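Local coordinates for protein glycoside Hydrolase (Bacteroides plebeius, PDB 5T3B) that belongs to glycoside hydrolase family 50, whose characterised members are agarases, and probably cleaves a glycosidic bond in a marine algal galactan, at residues A[251-256]-A[359-364]; A[413-418]-A[445-450]; A[147-152]-A[177-182]; A[77-82]-A[468-473]. One frame throughout, in Å; residues are numbered along the deposited sequence. Where two conformers were deposited one is given.

Contact 1: A[251-256]-A[359-364]. With EDO (1,2-ethanediol), chain D.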
loop_
_atom_site.group_PDB
_atom_site.type_symbol
_atom_site.label_atom_id
_atom_site.label_comp_id
_atom_site.label_asym_id
_atom_site.label_seq_id
_atom_site.Cartn_x
_atom_site.Cartn_y
_atom_site.Cartn_z
ATOM N N SER A 251 6.385 -2.336 8.481
ATOM C CA SER A 251 7.048 -3.267 9.422
ATOM C C SER A 251 6.941 -4.762 9.014
ATOM O O SER A 251 7.592 -5.599 9.615
ATOM C CB SER A 251 6.499 -3.070 10.823
ATOM O OG SER A 251 5.123 -3.279 10.850
ATOM N N ASP A 252 6.012 -5.070 8.101
ATOM C CA ASP A 252 5.692 -6.410 7.676
ATOM C C ASP A 252 4.815 -6.268 6.457
ATOM O O ASP A 252 4.501 -5.162 6.009
ATOM C CB ASP A 252 5.059 -7.225 8.803
ATOM C CG ASP A 252 6.036 -7.995 9.647
ATOM O OD1 ASP A 252 6.804 -8.798 9.116
ATOM O OD2 ASP A 252 6.059 -7.878 10.927
ATOM N N ASN A 253 4.417 -7.430 5.922
ATOM C CA ASN A 253 3.595 -7.465 4.733
ATOM C C ASN A 253 2.599 -8.615 4.831
ATOM O O ASN A 253 3.012 -9.772 4.987
ATOM C CB ASN A 253 4.431 -7.683 3.497
ATOM C CG ASN A 253 3.635 -7.688 2.197
ATOM O OD1 ASN A 253 2.866 -6.782 1.883
ATOM N ND2 ASN A 253 3.837 -8.747 1.433
ATOM N N GLU A 254 1.285 -8.307 4.789
ATOM C CA GLU A 254 0.291 -9.394 4.756
ATOM C C GLU A 254 0.432 -10.391 5.886
ATOM O O GLU A 254 0.430 -11.607 5.683
ATOM C CB GLU A 254 0.296 -10.073 3.392
ATOM C CG GLU A 254 0.078 -9.136 2.219
ATOM C CD GLU A 254 -0.354 -9.800 0.943
ATOM O OE1 GLU A 254 -0.074 -11.020 0.773
ATOM O OE2 GLU A 254 -0.926 -9.046 0.111
ATOM N N ILE A 255 0.450 -9.872 7.114
ATOM C CA ILE A 255 0.415 -10.746 8.258
ATOM C C ILE A 255 -0.927 -11.508 8.284
ATOM O O ILE A 255 -1.978 -10.927 8.112
ATOM C CB ILE A 255 0.539 -9.910 9.551
ATOM C CG1 ILE A 255 1.888 -9.175 9.623
ATOM C CG2 ILE A 255 0.351 -10.773 10.786
ATOM C CD1 ILE A 255 1.945 -8.132 10.726
ATOM N N ASP A 256 -0.831 -12.807 8.571
ATOM C CA ASP A 256 -2.064 -13.582 8.730
ATOM C C ASP A 256 -2.647 -13.292 10.109
ATOM O O ASP A 256 -2.085 -13.574 11.128
ATOM C CB ASP A 256 -1.706 -15.043 8.556
ATOM C CG ASP A 256 -2.809 -15.988 8.760
ATOM O OD1 ASP A 256 -3.896 -15.651 9.261
ATOM O OD2 ASP A 256 -2.601 -17.190 8.331
ATOM N N SER A 359 -1.581 0.897 6.023
ATOM C CA SER A 359 -1.385 0.379 4.685
ATOM C C SER A 359 -2.286 -0.809 4.449
ATOM O O SER A 359 -2.420 -1.732 5.308
ATOM C CB SER A 359 0.085 0.012 4.454
ATOM O OG SER A 359 0.638 -0.711 5.546
ATOM N N ILE A 360 -2.849 -0.847 3.232
ATOM C CA ILE A 360 -3.777 -1.901 2.791
ATOM C C ILE A 360 -3.385 -2.323 1.366
ATOM O O ILE A 360 -3.358 -1.481 0.475
ATOM C CB ILE A 360 -5.228 -1.438 2.863
ATOM C CG1 ILE A 360 -5.588 -1.102 4.376
ATOM C CG2 ILE A 360 -6.159 -2.455 2.233
ATOM C CD1 ILE A 360 -6.954 -0.504 4.579
ATOM N N ASN A 361 -3.131 -3.620 1.183
ATOM C CA ASN A 361 -3.010 -4.192 -0.155
ATOM C C ASN A 361 -4.416 -4.537 -0.615
ATOM O O ASN A 361 -5.087 -5.233 0.104
ATOM C CB ASN A 361 -2.160 -5.441 -0.128
ATOM C CG ASN A 361 -0.685 -5.218 0.233
ATOM O OD1 ASN A 361 -0.192 -4.108 0.256
ATOM N ND2 ASN A 361 0.031 -6.291 0.396
ATOM N N TYR A 362 -4.862 -4.068 -1.756
ATOM C CA TYR A 362 -6.289 -4.090 -2.132
ATOM C C TYR A 362 -6.531 -4.925 -3.365
ATOM O O TYR A 362 -6.384 -4.453 -4.485
ATOM C CB TYR A 362 -6.847 -2.679 -2.280
ATOM C CG TYR A 362 -8.345 -2.542 -1.972
ATOM C CD1 TYR A 362 -9.241 -3.616 -2.059
ATOM C CD2 TYR A 362 -8.897 -1.323 -1.576
ATOM C CE1 TYR A 362 -10.597 -3.467 -1.743
ATOM C CE2 TYR A 362 -10.231 -1.172 -1.298
ATOM C CZ TYR A 362 -11.077 -2.249 -1.377
ATOM O OH TYR A 362 -12.406 -2.043 -1.074
ATOM N N TYR A 363 -6.837 -6.201 -3.138
ATOM C CA TYR A 363 -7.058 -7.187 -4.166
ATOM C C TYR A 363 -8.476 -7.737 -4.115
ATOM O O TYR A 363 -9.213 -7.605 -3.172
ATOM C CB TYR A 363 -6.070 -8.316 -3.994
ATOM C CG TYR A 363 -4.631 -7.935 -4.291
ATOM C CD1 TYR A 363 -4.268 -7.571 -5.567
ATOM C CD2 TYR A 363 -3.680 -7.836 -3.296
ATOM C CE1 TYR A 363 -3.002 -7.202 -5.878
ATOM C CE2 TYR A 363 -2.367 -7.520 -3.602
ATOM C CZ TYR A 363 -2.039 -7.166 -4.903
ATOM O OH TYR A 363 -0.753 -6.831 -5.244
ATOM N N SER A 364 -8.807 -8.357 -5.254
ATOM C CA SER A 364 -10.000 -9.185 -5.428
ATOM C C SER A 364 -11.267 -8.434 -5.588
ATOM O O SER A 364 -12.363 -9.045 -5.557
ATOM C CB SER A 364 -10.108 -10.268 -4.363
ATOM O OG SER A 364 -8.895 -11.066 -4.369
HETATM C C1 EDO D . -2.902 -11.104 -2.100
HETATM O O1 EDO D . -3.091 -10.329 -0.932
HETATM C C2 EDO D . -2.427 -12.500 -1.797
HETATM O O2 EDO D . -1.094 -12.368 -1.247
#

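Contact 2: A[413-418]-A[445-450]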
loop_
_atom_site.group_PDB
_atom_site.type_symbol
_atom_site.label_atom_id
_atom_site.label_comp_id
_atom_site.label_asym_id
_atom_site.label_seq_id
_atom_site.Cartn_x
_atom_site.Cartn_y
_atom_site.Cartn_z
ATOM N N GLN A 413 -4.278 -1.213 -22.827
ATOM C CA GLN A 413 -5.259 -0.133 -22.727
ATOM C C GLN A 413 -6.247 -0.438 -21.589
ATOM O O GLN A 413 -6.573 0.459 -20.828
ATOM C CB GLN A 413 -6.009 0.094 -24.037
ATOM C CG GLN A 413 -7.118 1.090 -23.922
ATOM C CD GLN A 413 -7.770 1.375 -25.246
ATOM O OE1 GLN A 413 -8.230 0.467 -25.934
ATOM N NE2 GLN A 413 -7.816 2.628 -25.577
ATOM N N ASN A 414 -6.701 -1.670 -21.480
ATOM C CA ASN A 414 -7.654 -2.015 -20.438
ATOM C C ASN A 414 -6.985 -2.028 -19.066
ATOM O O ASN A 414 -7.694 -1.780 -18.064
ATOM C CB ASN A 414 -8.406 -3.296 -20.785
ATOM C CG ASN A 414 -9.509 -3.029 -21.814
ATOM O OD1 ASN A 414 -10.604 -2.614 -21.448
ATOM N ND2 ASN A 414 -9.224 -3.231 -23.035
ATOM N N ARG A 415 -5.687 -2.324 -18.968
ATOM C CA ARG A 415 -4.997 -2.116 -17.725
ATOM C C ARG A 415 -5.085 -0.646 -17.339
ATOM O O ARG A 415 -5.202 -0.298 -16.140
ATOM C CB ARG A 415 -3.533 -2.585 -17.761
ATOM C CG ARG A 415 -3.305 -4.055 -18.016
ATOM C CD ARG A 415 -1.827 -4.345 -18.126
ATOM N NE ARG A 415 -1.197 -4.399 -16.822
ATOM C CZ ARG A 415 0.116 -4.212 -16.621
ATOM N NH1 ARG A 415 0.957 -3.769 -17.551
ATOM N NH2 ARG A 415 0.590 -4.455 -15.418
ATOM N N GLY A 416 -4.934 0.207 -18.317
ATOM C CA GLY A 416 -5.058 1.655 -18.089
ATOM C C GLY A 416 -6.441 2.038 -17.614
ATOM O O GLY A 416 -6.599 2.837 -16.675
ATOM N N PHE A 417 -7.478 1.491 -18.274
ATOM C CA PHE A 417 -8.840 1.727 -17.829
ATOM C C PHE A 417 -9.073 1.244 -16.399
ATOM O O PHE A 417 -9.715 1.945 -15.578
ATOM C CB PHE A 417 -9.855 1.077 -18.744
ATOM C CG PHE A 417 -9.897 1.582 -20.193
ATOM C CD1 PHE A 417 -9.422 2.807 -20.587
ATOM C CD2 PHE A 417 -10.465 0.773 -21.158
ATOM C CE1 PHE A 417 -9.509 3.258 -21.894
ATOM C CE2 PHE A 417 -10.589 1.207 -22.477
ATOM C CZ PHE A 417 -10.094 2.437 -22.846
ATOM N N ALA A 418 -8.550 0.057 -16.065
ATOM C CA ALA A 418 -8.683 -0.464 -14.708
ATOM C C ALA A 418 -7.951 0.436 -13.707
ATOM O O ALA A 418 -8.423 0.612 -12.589
ATOM C CB ALA A 418 -8.154 -1.853 -14.635
ATOM N N ASP A 445 7.394 -14.273 -16.190
ATOM C CA ASP A 445 6.215 -14.973 -16.634
ATOM C C ASP A 445 4.899 -14.388 -16.151
ATOM O O ASP A 445 3.854 -15.073 -16.155
ATOM C CB ASP A 445 6.293 -16.421 -16.242
ATOM C CG ASP A 445 6.378 -16.640 -14.774
ATOM O OD1 ASP A 445 6.414 -15.627 -13.968
ATOM O OD2 ASP A 445 6.498 -17.821 -14.327
ATOM N N CYS A 446 4.878 -13.091 -15.813
ATOM C CA CYS A 446 3.596 -12.510 -15.376
ATOM C C CYS A 446 3.602 -10.998 -15.573
ATOM O O CYS A 446 4.546 -10.341 -15.103
ATOM C CB CYS A 446 3.279 -12.886 -13.933
ATOM S SG CYS A 446 1.599 -12.402 -13.466
ATOM N N ASN A 447 2.542 -10.466 -16.118
ATOM C CA ASN A 447 2.398 -9.057 -16.417
ATOM C C ASN A 447 1.944 -8.248 -15.183
ATOM O O ASN A 447 0.840 -7.722 -15.196
ATOM C CB ASN A 447 1.521 -8.833 -17.624
ATOM C CG ASN A 447 1.448 -7.385 -18.035
ATOM O OD1 ASN A 447 2.466 -6.593 -17.919
ATOM N ND2 ASN A 447 0.346 -6.994 -18.555
ATOM N N LYS A 448 2.834 -8.166 -14.207
ATOM C CA LYS A 448 2.610 -7.334 -13.017
ATOM C C LYS A 448 3.196 -5.958 -13.153
ATOM O O LYS A 448 2.951 -5.108 -12.332
ATOM C CB LYS A 448 3.218 -8.023 -11.791
ATOM C CG LYS A 448 2.631 -9.368 -11.426
ATOM C CD LYS A 448 3.394 -10.062 -10.309
ATOM C CE LYS A 448 2.825 -11.400 -9.994
ATOM N NZ LYS A 448 3.795 -12.235 -9.156
ATOM N N GLY A 449 3.941 -5.686 -14.211
ATOM C CA GLY A 449 4.734 -4.485 -14.217
ATOM C C GLY A 449 4.172 -3.306 -14.946
ATOM O O GLY A 449 3.355 -3.444 -15.860
ATOM N N MET A 450 4.659 -2.126 -14.567
ATOM C CA MET A 450 4.517 -0.938 -15.397
ATOM C C MET A 450 5.520 -0.980 -16.580
ATOM O O MET A 450 5.245 -0.398 -17.638
ATOM C CB MET A 450 4.742 0.328 -14.568
ATOM C CG MET A 450 4.347 1.614 -15.242
ATOM S SD MET A 450 4.500 3.127 -14.306
ATOM C CE MET A 450 6.252 3.200 -13.994
#

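Contact 3: A[147-152]-A[177-182]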
loop_
_atom_site.group_PDB
_atom_site.type_symbol
_atom_site.label_atom_id
_atom_site.label_comp_id
_atom_site.label_asym_id
_atom_site.label_seq_id
_atom_site.Cartn_x
_atom_site.Cartn_y
_atom_site.Cartn_z
ATOM N N ASP A 147 22.754 5.804 -12.709
ATOM C CA ASP A 147 22.025 6.133 -13.928
ATOM C C ASP A 147 20.608 5.555 -13.921
ATOM O O ASP A 147 19.677 6.187 -14.375
ATOM C CB ASP A 147 22.847 5.658 -15.146
ATOM C CG ASP A 147 22.327 6.153 -16.470
ATOM O OD1 ASP A 147 22.100 7.367 -16.616
ATOM O OD2 ASP A 147 22.196 5.290 -17.383
ATOM N N TRP A 148 20.503 4.329 -13.433
ATOM C CA TRP A 148 19.210 3.692 -13.292
ATOM C C TRP A 148 18.264 4.495 -12.373
ATOM O O TRP A 148 17.133 4.780 -12.741
ATOM C CB TRP A 148 19.397 2.264 -12.840
ATOM C CG TRP A 148 18.130 1.557 -12.427
ATOM C CD1 TRP A 148 17.087 1.183 -13.226
ATOM C CD2 TRP A 148 17.758 1.123 -11.110
ATOM N NE1 TRP A 148 16.119 0.548 -12.503
ATOM C CE2 TRP A 148 16.498 0.521 -11.206
ATOM C CE3 TRP A 148 18.385 1.230 -9.858
ATOM C CZ2 TRP A 148 15.870 -0.024 -10.083
ATOM C CZ3 TRP A 148 17.765 0.716 -8.737
ATOM C CH2 TRP A 148 16.514 0.136 -8.865
ATOM N N VAL A 149 18.763 4.907 -11.221
ATOM C CA VAL A 149 17.908 5.688 -10.312
ATOM C C VAL A 149 17.542 7.020 -10.944
ATOM O O VAL A 149 16.390 7.463 -10.918
ATOM C CB VAL A 149 18.452 5.855 -8.893
ATOM C CG1 VAL A 149 17.397 6.551 -8.063
ATOM C CG2 VAL A 149 18.853 4.522 -8.293
ATOM N N ALA A 150 18.539 7.684 -11.546
ATOM C CA ALA A 150 18.276 9.013 -12.106
ATOM C C ALA A 150 17.276 8.970 -13.239
ATOM O O ALA A 150 16.338 9.793 -13.334
ATOM C CB ALA A 150 19.591 9.607 -12.542
ATOM N N LYS A 151 17.508 8.034 -14.170
ATOM C CA LYS A 151 16.584 7.916 -15.255
ATOM C C LYS A 151 15.202 7.540 -14.795
ATOM O O LYS A 151 14.203 8.008 -15.349
ATOM C CB LYS A 151 17.088 6.885 -16.256
ATOM C CG LYS A 151 18.187 7.381 -17.188
ATOM C CD LYS A 151 18.826 6.216 -17.993
ATOM C CE LYS A 151 19.640 6.765 -19.151
ATOM N NZ LYS A 151 20.601 5.730 -19.636
ATOM N N SER A 152 15.184 6.658 -13.802
ATOM C CA SER A 152 13.873 6.276 -13.273
ATOM C C SER A 152 13.123 7.384 -12.573
ATOM O O SER A 152 11.893 7.527 -12.740
ATOM C CB SER A 152 14.046 5.090 -12.336
ATOM O OG SER A 152 14.575 3.951 -12.993
ATOM N N ASN A 177 18.662 5.400 -1.761
ATOM C CA ASN A 177 19.141 6.171 -0.640
ATOM C C ASN A 177 20.371 6.987 -1.009
ATOM O O ASN A 177 20.472 8.177 -0.715
ATOM C CB ASN A 177 19.366 5.225 0.550
ATOM C CG ASN A 177 19.516 5.948 1.866
ATOM O OD1 ASN A 177 20.613 6.343 2.260
ATOM N ND2 ASN A 177 18.421 6.078 2.561
ATOM N N ASP A 178 21.297 6.344 -1.708
ATOM C CA ASP A 178 22.535 7.013 -2.154
ATOM C C ASP A 178 22.174 8.139 -3.133
ATOM O O ASP A 178 22.720 9.278 -3.070
ATOM C CB ASP A 178 23.458 6.021 -2.880
ATOM C CG ASP A 178 24.162 5.045 -1.952
ATOM O OD1 ASP A 178 24.180 5.265 -0.733
ATOM O OD2 ASP A 178 24.705 4.050 -2.475
ATOM N N TYR A 179 21.293 7.858 -4.083
ATOM C CA TYR A 179 20.877 8.847 -5.055
ATOM C C TYR A 179 20.253 10.082 -4.401
ATOM O O TYR A 179 20.569 11.208 -4.734
ATOM C CB TYR A 179 19.940 8.229 -6.095
ATOM C CG TYR A 179 19.256 9.231 -6.984
ATOM C CD1 TYR A 179 19.833 9.672 -8.167
ATOM C CD2 TYR A 179 18.029 9.736 -6.602
ATOM C CE1 TYR A 179 19.110 10.649 -8.925
ATOM C CE2 TYR A 179 17.310 10.640 -7.310
ATOM C CZ TYR A 179 17.832 11.088 -8.451
ATOM O OH TYR A 179 17.138 12.076 -9.190
ATOM N N ASN A 180 19.357 9.861 -3.466
ATOM C CA ASN A 180 18.666 10.971 -2.855
ATOM C C ASN A 180 19.555 11.871 -2.047
ATOM O O ASN A 180 19.292 13.058 -1.963
ATOM C CB ASN A 180 17.524 10.451 -1.978
ATOM C CG ASN A 180 16.345 9.951 -2.739
ATOM O OD1 ASN A 180 16.170 10.243 -3.929
ATOM N ND2 ASN A 180 15.509 9.177 -2.082
ATOM N N LYS A 181 20.643 11.328 -1.536
ATOM C CA LYS A 181 21.573 12.155 -0.753
ATOM C C LYS A 181 22.221 13.227 -1.592
ATOM O O LYS A 181 22.467 14.334 -1.110
ATOM C CB LYS A 181 22.651 11.308 -0.109
ATOM C CG LYS A 181 22.177 10.577 1.104
ATOM C CD LYS A 181 23.354 9.719 1.531
ATOM C CE LYS A 181 23.188 8.973 2.759
ATOM N NZ LYS A 181 24.335 8.041 2.771
ATOM N N SER A 182 22.500 12.942 -2.868
ATOM C CA SER A 182 23.151 13.995 -3.695
ATOM C C SER A 182 22.287 14.686 -4.691
ATOM O O SER A 182 22.666 15.743 -5.235
ATOM C CB SER A 182 24.409 13.520 -4.340
ATOM O OG SER A 182 24.038 12.410 -5.075
HETATM O O HOH W 1 16.339 12.408 -12.428
#

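Contact 4: A[77-82]-A[468-473]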
loop_
_atom_site.group_PDB
_atom_site.type_symbol
_atom_site.label_atom_id
_atom_site.label_comp_id
_atom_site.label_asym_id
_atom_site.label_seq_id
_atom_site.Cartn_x
_atom_site.Cartn_y
_atom_site.Cartn_z
ATOM N N ASP A 77 4.770 18.690 -19.203
ATOM C CA ASP A 77 5.307 19.981 -18.774
ATOM C C ASP A 77 4.333 20.745 -17.887
ATOM O O ASP A 77 4.741 21.350 -16.893
ATOM C CB ASP A 77 5.795 20.841 -19.932
ATOM C CG ASP A 77 6.980 20.211 -20.683
ATOM O OD1 ASP A 77 7.698 19.318 -20.174
ATOM O OD2 ASP A 77 7.189 20.590 -21.841
ATOM N N GLU A 78 3.065 20.749 -18.257
ATOM C CA GLU A 78 2.058 21.353 -17.407
ATOM C C GLU A 78 2.094 20.717 -16.033
ATOM O O GLU A 78 2.022 21.394 -15.013
ATOM C CB GLU A 78 0.636 21.256 -18.045
ATOM C CG GLU A 78 0.372 22.090 -19.309
ATOM C CD GLU A 78 -1.011 21.857 -19.918
ATOM O OE1 GLU A 78 -1.837 21.084 -19.354
ATOM O OE2 GLU A 78 -1.206 22.518 -20.978
ATOM N N TYR A 79 2.152 19.411 -16.004
ATOM C CA TYR A 79 2.198 18.734 -14.697
ATOM C C TYR A 79 3.402 19.115 -13.864
ATOM O O TYR A 79 3.311 19.525 -12.703
ATOM C CB TYR A 79 2.230 17.208 -14.891
ATOM C CG TYR A 79 2.414 16.505 -13.570
ATOM C CD1 TYR A 79 1.431 16.636 -12.592
ATOM C CD2 TYR A 79 3.567 15.806 -13.272
ATOM C CE1 TYR A 79 1.584 16.063 -11.329
ATOM C CE2 TYR A 79 3.731 15.230 -12.025
ATOM C CZ TYR A 79 2.742 15.386 -11.050
ATOM O OH TYR A 79 2.934 14.848 -9.784
ATOM N N LEU A 80 4.580 19.012 -14.506
ATOM C CA LEU A 80 5.811 19.268 -13.741
ATOM C C LEU A 80 5.921 20.709 -13.261
ATOM O O LEU A 80 6.536 20.948 -12.212
ATOM C CB LEU A 80 7.060 18.794 -14.513
ATOM C CG LEU A 80 7.091 17.259 -14.683
ATOM C CD1 LEU A 80 8.189 16.988 -15.708
ATOM C CD2 LEU A 80 7.326 16.463 -13.388
ATOM N N GLN A 81 5.283 21.642 -13.940
ATOM C CA GLN A 81 5.234 23.008 -13.469
ATOM C C GLN A 81 4.300 23.247 -12.288
ATOM O O GLN A 81 4.416 24.292 -11.641
ATOM C CB GLN A 81 4.879 24.005 -14.630
ATOM C CG GLN A 81 5.943 24.048 -15.720
ATOM C CD GLN A 81 6.010 25.370 -16.383
ATOM O OE1 GLN A 81 7.060 25.974 -16.446
ATOM N NE2 GLN A 81 4.869 25.869 -16.794
ATOM N N SER A 82 3.413 22.264 -12.008
ATOM C CA SER A 82 2.401 22.418 -10.945
ATOM C C SER A 82 2.760 21.805 -9.618
ATOM O O SER A 82 2.095 22.072 -8.616
ATOM C CB SER A 82 1.084 21.809 -11.385
ATOM O OG SER A 82 1.068 20.394 -11.439
ATOM N N ILE A 468 -4.528 10.308 -14.862
ATOM C CA ILE A 468 -4.940 10.382 -13.455
ATOM C C ILE A 468 -3.912 11.111 -12.580
ATOM O O ILE A 468 -4.220 12.047 -11.844
ATOM C CB ILE A 468 -5.232 8.980 -12.873
ATOM C CG1 ILE A 468 -6.417 8.334 -13.565
ATOM C CG2 ILE A 468 -5.322 8.998 -11.338
ATOM C CD1 ILE A 468 -7.737 8.863 -13.065
ATOM N N ASN A 469 -2.690 10.621 -12.654
ATOM C CA ASN A 469 -1.673 11.022 -11.686
ATOM C C ASN A 469 -1.375 12.501 -11.763
ATOM O O ASN A 469 -1.136 13.158 -10.750
ATOM C CB ASN A 469 -0.387 10.253 -11.900
ATOM C CG ASN A 469 -0.520 8.805 -11.543
ATOM O OD1 ASN A 469 -1.473 8.332 -10.961
ATOM N ND2 ASN A 469 0.544 8.069 -11.890
ATOM N N TRP A 470 -1.404 13.045 -12.986
ATOM C CA TRP A 470 -1.168 14.490 -13.142
ATOM C C TRP A 470 -2.289 15.341 -12.533
ATOM O O TRP A 470 -2.100 16.509 -12.252
ATOM C CB TRP A 470 -1.143 14.856 -14.613
ATOM C CG TRP A 470 -0.013 14.328 -15.422
ATOM C CD1 TRP A 470 1.187 13.824 -14.997
ATOM C CD2 TRP A 470 0.026 14.278 -16.858
ATOM N NE1 TRP A 470 1.963 13.505 -16.071
ATOM C CE2 TRP A 470 1.277 13.751 -17.230
ATOM C CE3 TRP A 470 -0.907 14.610 -17.862
ATOM C CZ2 TRP A 470 1.621 13.547 -18.591
ATOM C CZ3 TRP A 470 -0.571 14.383 -19.178
ATOM C CH2 TRP A 470 0.651 13.864 -19.535
ATOM N N ASN A 471 -3.466 14.748 -12.418
ATOM C CA ASN A 471 -4.712 15.447 -12.107
ATOM C C ASN A 471 -5.277 15.152 -10.709
ATOM O O ASN A 471 -6.367 15.629 -10.389
ATOM C CB ASN A 471 -5.766 15.169 -13.206
ATOM C CG ASN A 471 -5.396 15.859 -14.465
ATOM O OD1 ASN A 471 -4.856 15.271 -15.449
ATOM N ND2 ASN A 471 -5.512 17.129 -14.425
ATOM N N VAL A 472 -4.556 14.387 -9.878
ATOM C CA VAL A 472 -5.128 14.014 -8.614
ATOM C C VAL A 472 -5.609 15.203 -7.778
ATOM O O VAL A 472 -6.638 15.124 -7.091
ATOM C CB VAL A 472 -4.245 13.077 -7.763
ATOM C CG1 VAL A 472 -4.092 11.730 -8.428
ATOM C CG2 VAL A 472 -2.876 13.712 -7.467
ATOM N N TYR A 473 -4.831 16.282 -7.778
ATOM C CA TYR A 473 -5.173 17.397 -6.909
ATOM C C TYR A 473 -6.472 18.094 -7.367
ATOM O O TYR A 473 -7.322 18.451 -6.567
ATOM C CB TYR A 473 -3.997 18.379 -6.804
ATOM C CG TYR A 473 -2.735 17.746 -6.274
ATOM C CD1 TYR A 473 -2.619 17.382 -4.939
ATOM C CD2 TYR A 473 -1.688 17.407 -7.098
ATOM C CE1 TYR A 473 -1.457 16.810 -4.427
ATOM C CE2 TYR A 473 -0.545 16.809 -6.631
ATOM C CZ TYR A 473 -0.423 16.469 -5.287
ATOM O OH TYR A 473 0.681 15.889 -4.742
HETATM O O HOH W 2 -1.238 19.191 -12.394
#

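Contact 1: A[251-256]-A[359-364]
Asn361 reaches across from strand 358-361 to Asn253 and Glu254, mainly by hydrogen bonds. With CG turned beside the backbone N (chi1 -66°), it points its amide at the loop. ND2 gives one N-H to Glu254 OE2 at 2.9 Å, nearly straight at 168°, and the other to Asn253 OD1 at 3.2 Å, more bent. Both acceptors lie near the Asn361 amide plane, so one primary amide ties two successive residues; OE2 is met on the anti side, 30° out of the carboxylate plane. Asn361 OD1 pairs with Thr388, which fixes the flip of the amide, and Asn253 OD1 also accepts from Arg336.

A bound ethanediol, probably from the crystallisation liquor, donates from O2 to Glu254 OE1 at 2.6 Å and from O1 to OE2 at 2.7 Å, and may mark a pocket that accepts hydroxyls.

Van der Waals contact is slight. Glu254 OE2 lies at the edge of the Tyr363 ring, 4.3 Å from CE2, while the phenol hydroxyl bonds to Glu389.

An Asn-Glu pair facing another glutamate is consistent with the catalytic centre of clan GH-A. Strand 358-361 runs parallel to strand 385-394, which carries Thr388 and Glu389; loop 251-256 packs on helices 195-203 and 300-324 through Ser251 and Ile255.

Contact 2: A[413-418]-A[445-450]
Asn447 and Arg415 come from opposite directions, and the asparagine side chain lies over one face of the guanidinium, the two planes 57° apart. Asn447 is also the centre of an inverse gamma turn, which bends the loop round the arginine tip. With CG anti to the backbone N (chi1 -175°), its amide extends to the guanidinium. At Lys448 the backbone runs past the guanidinium edge, while the side chain leaves for a salt bridge with Asp443. In the (beta/alpha)8 barrel expected of clan GH-A, helix 412-427 would lie on the connection from strand 385-394 to its parallel neighbour 432-437, which this loop follows. Gly449 O is then gripped end-on by Arg415 NH1 and NH2, each at 3.0 Å, NH1 nearly in line with the C=O and NH2 above the carbonyl plane. The long arginine chain, bent at chi3 (78°), spans from helix to loop, and its flat end offers two N-H groups in one plane to a single oxygen. Its NE bonds to Thr392 O, and Tyr458 makes a cation-pi contact.

Contact 3: A[147-152]-A[177-182]
Val149 presses its CG1 methyl onto one face of the Tyr179 ring, the central contact between two helices, 145-158 and 169-182, that would be successive outer helices of a (beta/alpha)8 barrel, with strand 163-165 between them in the chain. The methyl stands 3.8 Å from the ring centroid and 28° off the ring normal, a CH-pi contact shifted toward the inner end of the ring, for its nearest atom is CG at 3.4 Å. A beta-branched valine suits this place: its short, stiff side chain brings a methyl to the aromatic face where the backbones come close, the CA atoms of Val149 and Tyr179 being 6.8 Å apart. The Tyr179 ring swings to the side opposite the backbone N (chi1 169°), which carries it across to the neighbouring helix, passing from Val149 to Ala150. Farther along the ring, CE1 meets Ala150 obliquely, 3.8 Å from its CB; the small alanine lets the ring lie close to the helix backbone.

The polar end of the tyrosine lies beyond this apolar patch. Its hydroxyl hydrogen-bonds to Ser185 O, and a water that donates to Ala150 O at 2.8 Å reaches the same hydroxyl weakly. On the first helix, away from the ring, Lys151 forms a salt bridge with Asp147 one turn back, and Ser152 OG donates to Trp148 O at 2.7 Å, from the opposite side of the carbonyl plane to Ser152 N.

Contact 4: A[77-82]-A[468-473]
Tyr79 O is gripped twice by Ser82: OG donates at 2.7 Å onto a lone pair in the carbonyl plane, and N donates at 2.8 Å. A water bridges the two segments, donating to Ser82 OG and to Trp470 O, each at 2.8 Å. The contact packs the short helix 76-82, which precedes the presumed (beta/alpha)8 barrel strands, against the junction of the C-terminal helices 459-469 and 472-480. A chi1 of 174° carries the Tyr79 ring out to the tryptophan. The phenol and the five-membered ring of Trp470 are tilted by 20° and slid until they barely overlap, centroids 4.6 Å apart. Flat rings can lie nearly face against face where the Tyr79 and Trp470 CA atoms are only 5.6 Å apart, and both keep polar ends: Tyr79 OH bonds to His162 and Arg124, Trp470 NE1 to Glu158 O. Over the five-membered ring lies the tyrosine methylene, CB 3.7 Å from the Trp470 centroid in a CH-pi contact, while Trp470 CD1 sits over a face of the Tyr79 ring, toward its rim, 3.3 Å from Tyr79 CG.

In the fold
Contact 1 borders the probable active-site pocket, where an ethanediol is bound, and its centre lies about 7 Å from the centre of the chain. The others lie farther out, at about 17 Å for contact 2, 23 Å for contact 3 and 22 Å for contact 4. Contact 2 is the closest to contact 1 by centres, about 20 Å, and strand 385-394 connects the two: Thr388 and Glu389 serve contact 1, Thr392 serves contact 2. Helix 459-469 carries part of contact 4 and is touched by Arg415 and Met450 of contact 2. Contact 4 joins parts of the chain that are 386 residues apart, and the segments of the other three all fall between its two halves in sequence.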